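PrgX (Enterococcus faecalis, PDB 2AWI) is a plasmid-encoded receptor for the peptide sex pheromone cCF10 that acts as a repressor in the regulation of conjugation and probably binds DNA through a helix-turn-helix domain. Local coordinates at residues K102-L107 and T135-H140; D143-T146 and I151-E154. The protein carries 1 engineered substitution. One frame throughout, in Å; residues are numbered along the deposited sequence.

Interaction 1 of 2, residues K102-L107 and T135-H140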
# COMPACT_ATOMS: atom_id res chain seq x y z
N LYS A 102 39.05 -12.09 37.57
CA LYS A 102 38.10 -11.36 38.40
C LYS A 102 36.64 -11.51 37.96
O LYS A 102 35.76 -10.84 38.51
CB LYS A 102 38.46 -9.87 38.39
CG LYS A 102 39.90 -9.58 38.76
CD LYS A 102 40.24 -8.10 38.63
CE LYS A 102 39.40 -7.24 39.56
NZ LYS A 102 39.79 -5.80 39.49
N ARG A 103 36.38 -12.38 36.99
CA ARG A 103 35.03 -12.54 36.47
C ARG A 103 33.94 -12.94 37.46
O ARG A 103 32.75 -12.84 37.13
CB ARG A 103 35.04 -13.55 35.31
CG ARG A 103 35.30 -14.97 35.73
CD ARG A 103 35.33 -15.92 34.54
NE ARG A 103 35.34 -17.31 34.98
CZ ARG A 103 36.30 -17.85 35.72
NH1 ARG A 103 37.34 -17.12 36.10
NH2 ARG A 103 36.21 -19.11 36.11
N LEU A 104 34.31 -13.37 38.65
CA LEU A 104 33.30 -13.77 39.63
C LEU A 104 33.28 -12.86 40.86
O LEU A 104 32.51 -13.10 41.79
CB LEU A 104 33.52 -15.22 40.07
CG LEU A 104 33.42 -16.31 39.00
CD1 LEU A 104 33.66 -17.68 39.63
CD2 LEU A 104 32.06 -16.26 38.34
N THR A 105 34.12 -11.84 40.84
CA THR A 105 34.21 -10.88 41.93
C THR A 105 32.82 -10.32 42.23
O THR A 105 32.44 -10.14 43.39
CB THR A 105 35.13 -9.70 41.56
OG1 THR A 105 36.43 -10.20 41.21
CG2 THR A 105 35.27 -8.72 42.72
N SER A 106 32.06 -10.06 41.17
CA SER A 106 30.72 -9.53 41.29
C SER A 106 29.97 -9.76 39.99
O SER A 106 30.59 -10.06 38.95
CB SER A 106 30.75 -8.03 41.59
OG SER A 106 31.21 -7.28 40.47
N LEU A 107 28.65 -9.63 40.04
CA LEU A 107 27.83 -9.81 38.86
C LEU A 107 28.25 -8.83 37.77
O LEU A 107 28.17 -9.14 36.59
CB LEU A 107 26.36 -9.62 39.22
CG LEU A 107 25.82 -10.65 40.21
CD1 LEU A 107 24.40 -10.29 40.60
CD2 LEU A 107 25.88 -12.05 39.60
N THR A 135 30.13 -23.40 32.37
CA THR A 135 29.10 -24.17 33.06
C THR A 135 29.27 -24.08 34.57
O THR A 135 28.29 -23.94 35.31
CB THR A 135 29.12 -25.65 32.63
OG1 THR A 135 28.71 -25.75 31.26
CG2 THR A 135 28.19 -26.47 33.50
N SER A 136 30.51 -24.14 35.02
CA SER A 136 30.84 -24.06 36.43
C SER A 136 30.59 -22.67 37.02
O SER A 136 30.24 -22.53 38.20
CB SER A 136 32.31 -24.45 36.64
OG SER A 136 32.75 -24.10 37.93
N ASP A 137 30.80 -21.63 36.21
CA ASP A 137 30.58 -20.26 36.66
C ASP A 137 29.09 -20.02 36.85
O ASP A 137 28.66 -19.50 37.88
CB ASP A 137 31.13 -19.27 35.62
CG ASP A 137 32.65 -19.26 35.56
OD1 ASP A 137 33.19 -18.59 34.66
OD2 ASP A 137 33.29 -19.91 36.42
N LEU A 138 28.29 -20.40 35.86
CA LEU A 138 26.85 -20.18 35.94
C LEU A 138 26.23 -20.84 37.17
O LEU A 138 25.38 -20.24 37.83
CB LEU A 138 26.17 -20.66 34.66
CG LEU A 138 26.65 -19.96 33.37
CD1 LEU A 138 25.75 -20.35 32.21
CD2 LEU A 138 26.65 -18.45 33.54
N LYS A 139 26.66 -22.06 37.47
CA LYS A 139 26.15 -22.78 38.63
C LYS A 139 26.56 -22.04 39.90
O LYS A 139 25.75 -21.84 40.81
CB LYS A 139 26.71 -24.21 38.67
CG LYS A 139 26.07 -25.16 37.67
CD LYS A 139 26.70 -26.54 37.77
CE LYS A 139 25.94 -27.56 36.92
NZ LYS A 139 25.86 -27.19 35.48
N HIS A 140 27.81 -21.62 39.95
CA HIS A 140 28.32 -20.89 41.10
C HIS A 140 27.54 -19.60 41.35
O HIS A 140 27.31 -19.21 42.50
CB HIS A 140 29.80 -20.58 40.90
CG HIS A 140 30.39 -19.76 42.00
ND1 HIS A 140 30.16 -18.41 42.13
CD2 HIS A 140 31.19 -20.11 43.03
CE1 HIS A 140 30.80 -17.96 43.19
NE2 HIS A 140 31.44 -18.97 43.76

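Interaction 2 of 2, residues D143-T146 and I151-E154. Engineered in segment 151-154: Cys153 (natural residue Tyr).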
# COMPACT_ATOMS: atom_id res chain seq x y z
N ASP A 143 23.01 -21.18 41.32
CA ASP A 143 22.47 -22.34 42.04
C ASP A 143 21.67 -22.04 43.31
O ASP A 143 20.80 -22.81 43.69
CB ASP A 143 23.59 -23.33 42.37
CG ASP A 143 23.80 -24.38 41.30
OD1 ASP A 143 24.71 -25.22 41.44
OD2 ASP A 143 23.04 -24.37 40.30
N LYS A 144 21.96 -20.92 43.97
CA LYS A 144 21.28 -20.59 45.22
C LYS A 144 20.31 -19.41 45.16
O LYS A 144 19.63 -19.13 46.14
CB LYS A 144 22.30 -20.29 46.31
CG LYS A 144 23.45 -21.27 46.40
CD LYS A 144 24.49 -20.77 47.38
CE LYS A 144 25.77 -21.59 47.32
NZ LYS A 144 26.81 -21.06 48.25
N ARG A 145 20.25 -18.73 44.02
CA ARG A 145 19.40 -17.55 43.85
C ARG A 145 17.89 -17.74 44.04
O ARG A 145 17.36 -18.82 43.77
CB ARG A 145 19.68 -16.93 42.49
CG ARG A 145 21.15 -16.55 42.29
CD ARG A 145 21.58 -15.53 43.34
NE ARG A 145 20.83 -14.28 43.22
CZ ARG A 145 21.04 -13.36 42.27
NH1 ARG A 145 22.00 -13.53 41.36
NH2 ARG A 145 20.27 -12.28 42.23
N THR A 146 17.21 -16.69 44.50
CA THR A 146 15.76 -16.70 44.71
C THR A 146 15.11 -15.44 44.10
O THR A 146 13.94 -15.45 43.73
CB THR A 146 15.37 -16.78 46.22
OG1 THR A 146 15.61 -15.52 46.86
CG2 THR A 146 16.18 -17.86 46.93
N ILE A 151 21.15 -6.39 36.80
CA ILE A 151 22.40 -6.95 36.29
C ILE A 151 22.27 -8.44 35.93
O ILE A 151 23.02 -8.95 35.08
CB ILE A 151 23.54 -6.73 37.30
CG1 ILE A 151 24.86 -7.23 36.72
CG2 ILE A 151 23.22 -7.44 38.60
CD1 ILE A 151 25.27 -6.55 35.43
N ASP A 152 21.34 -9.14 36.57
CA ASP A 152 21.12 -10.56 36.27
C ASP A 152 20.52 -10.67 34.87
O ASP A 152 20.90 -11.54 34.08
CB ASP A 152 20.19 -11.21 37.29
CG ASP A 152 20.84 -11.38 38.64
OD1 ASP A 152 21.93 -12.00 38.70
OD2 ASP A 152 20.27 -10.91 39.65
N CYS A 153 19.58 -9.78 34.55
CA CYS A 153 18.98 -9.79 33.23
C CYS A 153 19.97 -9.29 32.18
O CYS A 153 19.86 -9.61 31.01
CB CYS A 153 17.70 -8.96 33.23
SG CYS A 153 16.32 -9.81 34.05
N GLU A 154 20.96 -8.51 32.61
CA GLU A 154 21.97 -8.02 31.68
C GLU A 154 22.86 -9.22 31.36
O GLU A 154 23.18 -9.48 30.20
CB GLU A 154 22.80 -6.90 32.31
CG GLU A 154 23.74 -6.20 31.34
CD GLU A 154 24.59 -5.12 32.01
OE1 GLU A 154 24.01 -4.24 32.69
OE2 GLU A 154 25.83 -5.16 31.86

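Interaction 1 of 2, residues K102-L107 and T135-H140
Arg103 reaches Asp137 because its CG stands between the backbone N and the carbonyl carbon (chi1 70°), after which the chain runs extended to NE. Asp137 answers with CG beside its own backbone N (chi1 -70°), and the two side chains meet at about a right angle. The setting is the all-helical C-terminal region, assigned to the TPR family. The loop between helix 92-102 and helix 107-122 is held here against helix 128-142. Arg103 grips the carboxylate side-on, NE and NH2 each taking one oxygen. The bond from Arg103 NE to Asp137 OD1 is 2.5 Å, a short value whose exact length is doubtful. OD1 lies near the guanidinium plane. Arg103 NH2 bonds Asp137 OD2 at 3.0 Å, less straight, through the syn lone pair of OD2, with OD2 tilted out of the guanidinium plane. The two flat groups are not coplanar; their planes are 45° apart. Two bonds to two oxygens limit rotation of the carboxylate. Arg103 NH1 has a second acidic partner, Glu100, and Asp137 OD1 also has a weak hydrogen bond with Thr133. A type I turn runs from Lys102 to Thr105. Lys102 O accepts both Thr105 N and Thr105 OG1, the latter at 2.9 Å. Arg103 and Leu104, the middle residues of this turn, both point toward the helix. Leu104 supplies the apolar part of the contact. Its CD2 lies 4.1 Å from Asp137 CG, and its CD1 lies 3.9 Å from Asp137 OD2. Three residues on from Asp137, the His140 ring offers one face to the same methyl: Leu104 CD1 sits 4.4 Å from His140 ND1, a nitrogen buried by this contact with no polar partner in the model.

Interaction 2 of 2, residues D143-T146 and I151-E154
Arg145 and Asp152 meet head-on in a two-bond salt bridge. Arg145 presents the end of its guanidinium, and NH1 and NH2 each take a different oxygen. Arg145 NH2 to Asp152 OD2 measures 2.9 Å, and Arg145 NH1 to Asp152 OD1 measures 3.1 Å. Both bonds are moderately straight, at 152° and 154°. Each oxygen is met on its syn side, but the nitrogens lie out of the carboxylate plane. The two flat groups are twisted against each other, with 49° between their planes. The arginine is not extended. It is bent at chi2 and chi3, and its guanidinium still ends facing Asp152.

The bridge spans the loop that joins helix 128-142 to helix 150-159, in the all-helical region assigned to the TPR family. Asp152 lies in the first turn of the second helix. Its OD2 also accepts a hydrogen bond from the backbone N of Phe149, just before that helix, and its OD1 is hydrogen-bonded to the hydroxyl of Tyr142, at the end of the preceding helix. Each carboxylate oxygen thus has two partners, which should fix the rotation of this buried acid. Arg145 NH2 also donates to Thr147 O, tying the guanidinium to the connecting loop. The third guanidinium nitrogen, NE, makes a salt bridge to Glu14 OE2 of the second subunit, within the helix-turn-helix region of that chain, and Thr146 OG1 bonds OE1 of the same carboxylate.

How the interactions relate
Both interactions are arginine-aspartate salt bridges from a loop to a helix, in the same TPR-family region. In each the aspartate is buried and the arginine partly exposed. Interaction 1 lies farther out, its centre about 20 Å from the centre of the chain against about 15 Å for interaction 2, and its edge includes an exposed histidine. It also adds apolar packing by a leucine, whereas interaction 2 closes a short loop and is almost wholly polar. Helix 128-142 carries the acid of interaction 1 and leads into the loop of interaction 2. Leu107 CD1 links them, 3.6 Å from Asp152 OD1. In interaction 2 the arginine itself bonds the second subunit; in interaction 1 the neighbouring Thr105, Ser106 and Leu107 meet it.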